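Local coordinates for protein probable 3-hydroxyisobutyrate dehydrogenase (Pseudomonas aeruginosa, PDB 3OBB) that oxidises L-serine and methyl-L-serine with NAD(+) as the electron acceptor, with low activity toward beta-hydroxyisobutyrate, and works as a homotetramer, at residues Val31-Val35 against Gln36-Asp40; Ala128-Ala132 against Gly133-Phe137. All blocks are in the same frame, centred on the assembly; numbering follows the deposited sequence.

Interaction 1: Val31-Val35 against Gln36-Asp40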
loop_
_atom_site.group_PDB
_atom_site.type_symbol
_atom_site.label_atom_id
_atom_site.label_comp_id
_atom_site.label_asym_id
_atom_site.label_seq_id
_atom_site.Cartn_x
_atom_site.Cartn_y
_atom_site.Cartn_z
ATOM N N VAL A 31 -38.184 16.137 19.359
ATOM C CA VAL A 31 -37.352 15.378 18.419
ATOM C C VAL A 31 -37.769 15.606 16.961
ATOM O O VAL A 31 -38.932 15.908 16.667
ATOM C CB VAL A 31 -37.305 13.857 18.766
ATOM C CG1 VAL A 31 -36.706 13.652 20.145
ATOM C CG2 VAL A 31 -38.702 13.167 18.674
ATOM N N PHE A 32 -36.804 15.496 16.055
ATOM C CA PHE A 32 -37.109 15.478 14.640
ATOM C C PHE A 32 -36.141 14.577 13.923
ATOM O O PHE A 32 -34.933 14.555 14.211
ATOM C CB PHE A 32 -37.138 16.889 13.987
ATOM C CG PHE A 32 -37.590 16.862 12.538
ATOM C CD1 PHE A 32 -36.655 16.929 11.495
ATOM C CD2 PHE A 32 -38.934 16.689 12.224
ATOM C CE1 PHE A 32 -37.069 16.872 10.152
ATOM C CE2 PHE A 32 -39.359 16.624 10.897
ATOM C CZ PHE A 32 -38.413 16.714 9.857
ATOM N N ASP A 33 -36.709 13.826 12.990
ATOM C CA ASP A 33 -35.982 13.014 12.044
ATOM C C ASP A 33 -36.806 12.928 10.758
ATOM O O ASP A 33 -38.021 13.151 10.772
ATOM C CB ASP A 33 -35.784 11.611 12.610
ATOM C CG ASP A 33 -34.822 10.785 11.777
ATOM O OD1 ASP A 33 -33.591 10.942 11.957
ATOM O OD2 ASP A 33 -35.310 10.013 10.919
ATOM N N LEU A 34 -36.142 12.591 9.659
ATOM C CA LEU A 34 -36.800 12.427 8.356
ATOM C C LEU A 34 -37.698 11.180 8.230
ATOM O O LEU A 34 -38.522 11.099 7.328
ATOM C CB LEU A 34 -35.718 12.365 7.275
ATOM C CG LEU A 34 -35.337 13.516 6.337
ATOM C CD1 LEU A 34 -35.579 14.923 6.896
ATOM C CD2 LEU A 34 -33.876 13.287 5.986
ATOM N N VAL A 35 -37.473 10.185 9.088
ATOM C CA VAL A 35 -38.243 8.933 9.050
ATOM C C VAL A 35 -39.285 8.969 10.170
ATOM O O VAL A 35 -38.941 9.100 11.338
ATOM C CB VAL A 35 -37.302 7.676 9.180
ATOM C CG1 VAL A 35 -38.114 6.359 9.050
ATOM C CG2 VAL A 35 -36.136 7.741 8.129
ATOM N N GLN A 36 -40.549 8.856 9.815
ATOM C CA GLN A 36 -41.646 9.018 10.786
ATOM C C GLN A 36 -41.607 7.975 11.910
ATOM O O GLN A 36 -41.889 8.299 13.068
ATOM C CB GLN A 36 -43.004 8.983 10.072
ATOM C CG GLN A 36 -44.231 9.193 10.981
ATOM C CD GLN A 36 -44.238 10.551 11.625
ATOM O OE1 GLN A 36 -44.251 11.554 10.949
ATOM N NE2 GLN A 36 -44.190 10.585 12.944
ATOM N N SER A 37 -41.265 6.736 11.551
ATOM C CA SER A 37 -41.208 5.637 12.498
ATOM C C SER A 37 -40.088 5.875 13.538
ATOM O O SER A 37 -40.280 5.580 14.726
ATOM C CB SER A 37 -41.051 4.275 11.766
ATOM O OG SER A 37 -39.792 4.153 11.084
ATOM N N ALA A 38 -38.939 6.422 13.099
ATOM C CA ALA A 38 -37.882 6.830 14.051
ATOM C C ALA A 38 -38.405 7.862 15.069
ATOM O O ALA A 38 -38.141 7.759 16.277
ATOM C CB ALA A 38 -36.629 7.362 13.315
ATOM N N VAL A 39 -39.172 8.839 14.579
ATOM C CA VAL A 39 -39.809 9.820 15.437
ATOM C C VAL A 39 -40.809 9.126 16.386
ATOM O O VAL A 39 -40.815 9.395 17.592
ATOM C CB VAL A 39 -40.492 10.955 14.601
ATOM C CG1 VAL A 39 -41.355 11.834 15.487
ATOM C CG2 VAL A 39 -39.464 11.799 13.857
ATOM N N ASP A 40 -41.660 8.247 15.849
ATOM C CA ASP A 40 -42.703 7.587 16.660
ATOM C C ASP A 40 -42.123 6.765 17.797
ATOM O O ASP A 40 -42.687 6.716 18.883
ATOM C CB ASP A 40 -43.591 6.686 15.814
ATOM C CG ASP A 40 -44.373 7.439 14.772
ATOM O OD1 ASP A 40 -44.765 8.623 14.984
ATOM O OD2 ASP A 40 -44.607 6.801 13.725
#
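Two backbone N-H groups grip the carboxylate of Asp33, which rests against the methyl of Ala38 in the first turn of the following helix. Val35 N donates to Asp33 OD2 at 2.8 Å; this donor comes to the anti side of the oxygen, 28° out of the carboxylate plane, and closes an Asx turn. OD1 accepts from Leu11 N, so the group is anchored at both oxygens and its rotation is restricted. The torsion behind this puts CG opposite the backbone N (chi1 -170°) and beside Asp33's own carbonyl carbon, from where OD2 meets Val35 N and also lies 3.8 Å from Ala38 CB. The chain here leaves strand 28-32 and enters helix 36-44, the second strand and helix of the Rossmann nucleotide-binding domain. Val31, Phe32 and Asp33 belong to the NAD(+) site, and the side chain of Asp33 is about 6 Å from that of Pro68, another residue of that site. An acidic residue at the end of this strand commonly binds the adenosine ribose in NAD-dependent relatives, consistent with a similar role for Asp33. Val35 is the N-cap, and its carbonyl O receives Val39 N in the carbonyl plane at 3.3 Å, the N-H pointing almost straight at it (163°). Val39 lies over the strand end: CG2 sits 3.5 Å from Asp33 N, while CG1 meets Val31 CG2 more loosely at 4.4 Å. Leu11 covers Val31, Ala38 and Val39 as well. On the exposed side, the CG1 branch of Val35 makes a van der Waals contact with Ser37 OG at 3.4 Å. Along the helix surface Gln36, bent at chi2, turns NE2 back to donate to Asp40 OD1 from above that carboxylate's plane, 2.9 Å away.

Interaction 2: Ala128-Ala132 against Gly133-Phe137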
loop_
_atom_site.group_PDB
_atom_site.type_symbol
_atom_site.label_atom_id
_atom_site.label_comp_id
_atom_site.label_asym_id
_atom_site.label_seq_id
_atom_site.Cartn_x
_atom_site.Cartn_y
_atom_site.Cartn_z
ATOM N N ALA A 128 -24.867 -0.486 20.341
ATOM C CA ALA A 128 -24.880 -1.069 21.692
ATOM C C ALA A 128 -24.419 -0.072 22.771
ATOM O O ALA A 128 -24.993 -0.012 23.857
ATOM C CB ALA A 128 -23.957 -2.325 21.720
ATOM N N GLY A 129 -23.347 0.669 22.486
ATOM C CA GLY A 129 -22.878 1.716 23.399
ATOM C C GLY A 129 -23.909 2.818 23.519
ATOM O O GLY A 129 -24.214 3.301 24.607
ATOM N N ALA A 130 -24.470 3.197 22.382
ATOM C CA ALA A 130 -25.497 4.215 22.369
ATOM C C ALA A 130 -26.680 3.775 23.222
ATOM O O ALA A 130 -27.172 4.577 24.029
ATOM C CB ALA A 130 -25.925 4.508 20.968
ATOM N N ALA A 131 -27.118 2.522 23.057
ATOM C CA ALA A 131 -28.259 2.010 23.818
ATOM C C ALA A 131 -27.977 1.934 25.291
ATOM O O ALA A 131 -28.809 2.347 26.070
ATOM C CB ALA A 131 -28.717 0.675 23.306
ATOM N N ALA A 132 -26.802 1.408 25.670
ATOM C CA ALA A 132 -26.417 1.320 27.079
ATOM C C ALA A 132 -26.086 2.672 27.728
ATOM O O ALA A 132 -26.114 2.782 28.941
ATOM C CB ALA A 132 -25.236 0.293 27.283
ATOM N N GLY A 133 -25.745 3.698 26.951
ATOM C CA GLY A 133 -25.339 4.980 27.549
ATOM C C GLY A 133 -23.871 4.932 27.967
ATOM O O GLY A 133 -23.459 5.612 28.917
ATOM N N THR A 134 -23.072 4.137 27.248
ATOM C CA THR A 134 -21.634 3.928 27.591
ATOM C C THR A 134 -20.677 4.464 26.510
ATOM O O THR A 134 -19.477 4.126 26.478
ATOM C CB THR A 134 -21.316 2.438 27.775
ATOM O OG1 THR A 134 -21.624 1.745 26.550
ATOM C CG2 THR A 134 -22.126 1.826 28.932
ATOM N N LEU A 135 -21.231 5.287 25.628
ATOM C CA LEU A 135 -20.502 5.890 24.522
ATOM C C LEU A 135 -19.294 6.689 24.988
ATOM O O LEU A 135 -19.289 7.256 26.067
ATOM C CB LEU A 135 -21.436 6.840 23.755
ATOM C CG LEU A 135 -22.559 6.232 22.941
ATOM C CD1 LEU A 135 -23.415 7.368 22.349
ATOM C CD2 LEU A 135 -21.990 5.309 21.859
ATOM N N THR A 136 -18.265 6.762 24.176
ATOM C CA THR A 136 -17.255 7.785 24.474
ATOM C C THR A 136 -17.486 9.018 23.616
ATOM O O THR A 136 -17.851 8.922 22.457
ATOM C CB THR A 136 -15.767 7.270 24.575
ATOM O OG1 THR A 136 -14.842 8.122 23.839
ATOM C CG2 THR A 136 -15.656 5.860 24.178
ATOM N N PHE A 137 -17.355 10.172 24.238
ATOM C CA PHE A 137 -17.454 11.393 23.503
ATOM C C PHE A 137 -16.081 11.949 23.353
ATOM O O PHE A 137 -15.286 11.906 24.293
ATOM C CB PHE A 137 -18.353 12.386 24.236
ATOM C CG PHE A 137 -19.803 12.012 24.215
ATOM C CD1 PHE A 137 -20.337 11.179 25.201
ATOM C CD2 PHE A 137 -20.644 12.488 23.203
ATOM C CE1 PHE A 137 -21.680 10.847 25.211
ATOM C CE2 PHE A 137 -21.993 12.162 23.186
ATOM C CZ PHE A 137 -22.528 11.342 24.202
#
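Leu135 lays CG and both methyls against the helix backbone at Gly129 and Ala130, and this is the tight side of the contact. Its CD2 comes closest, 3.3 Å from Ala130 N, and also packs on Gly129 C, a close approach made where Gly129 carries no side chain; the CD1 branch runs alongside the methyl of Ala130, with CD1 to CB at 4.0 Å. A first torsion near -70° sets CG opposite the carbonyl carbon and beside the residue's own N, turning the isobutyl group back to the helix instead of along the strand. Both Ala130 and Leu135 are buried: Met14 and Met18 pack on each, Pro17 on Ala130 and Val123 on Leu135. The catalytic Lys173 lies about 9 Å from Leu135, side chain to side chain, without touching. Next to this apolar layer helix 127-132 ends in a Schellman motif with Gly133 as C-prime residue, whose positive phi (82°) reverses the chain toward strand 135-140. Two bonds define it: Thr134 N to Gly129 O at 3.0 Å, well aligned at 162°, and a weak one from Gly133 N to Ala130 O, 3.4 Å long. Gly133 N also makes the ordinary helical bond to Gly129 O at 2.8 Å, more bent, so that this carbonyl takes its two donors from opposite faces of its plane. Thr134 stands at the edge between packed and open: its OG1, placed between its backbone N and carbonyl carbon, approaches Gly129 CA to 3.4 Å. The solvent side is much thinner, for the exposed Ala132 offers a single methyl, its CB touching Thr134 CG2 at 3.8 Å; Thr134 also touches Arg158.

How the interactions relate
From the N terminus, strand 28-32 comes first, and interaction 1 turns the chain from it into helix 36-44, within the unit that leads on to strand 48-49. It closes fully before interaction 2 opens, so the two are in series and neither nests in nor crosses the other. Interaction 2 makes the reverse change, from helix 127-132 into strand 135-140. Their centres are 20 Å apart and their nearest atoms about 13 Å, so the relation runs through the fold and not by touch: both reach the same mixed sheet, residues 31-40 near its 48-49 edge and residues 128-137 near the 159-164 edge, beside the antiparallel pairing with 117-124.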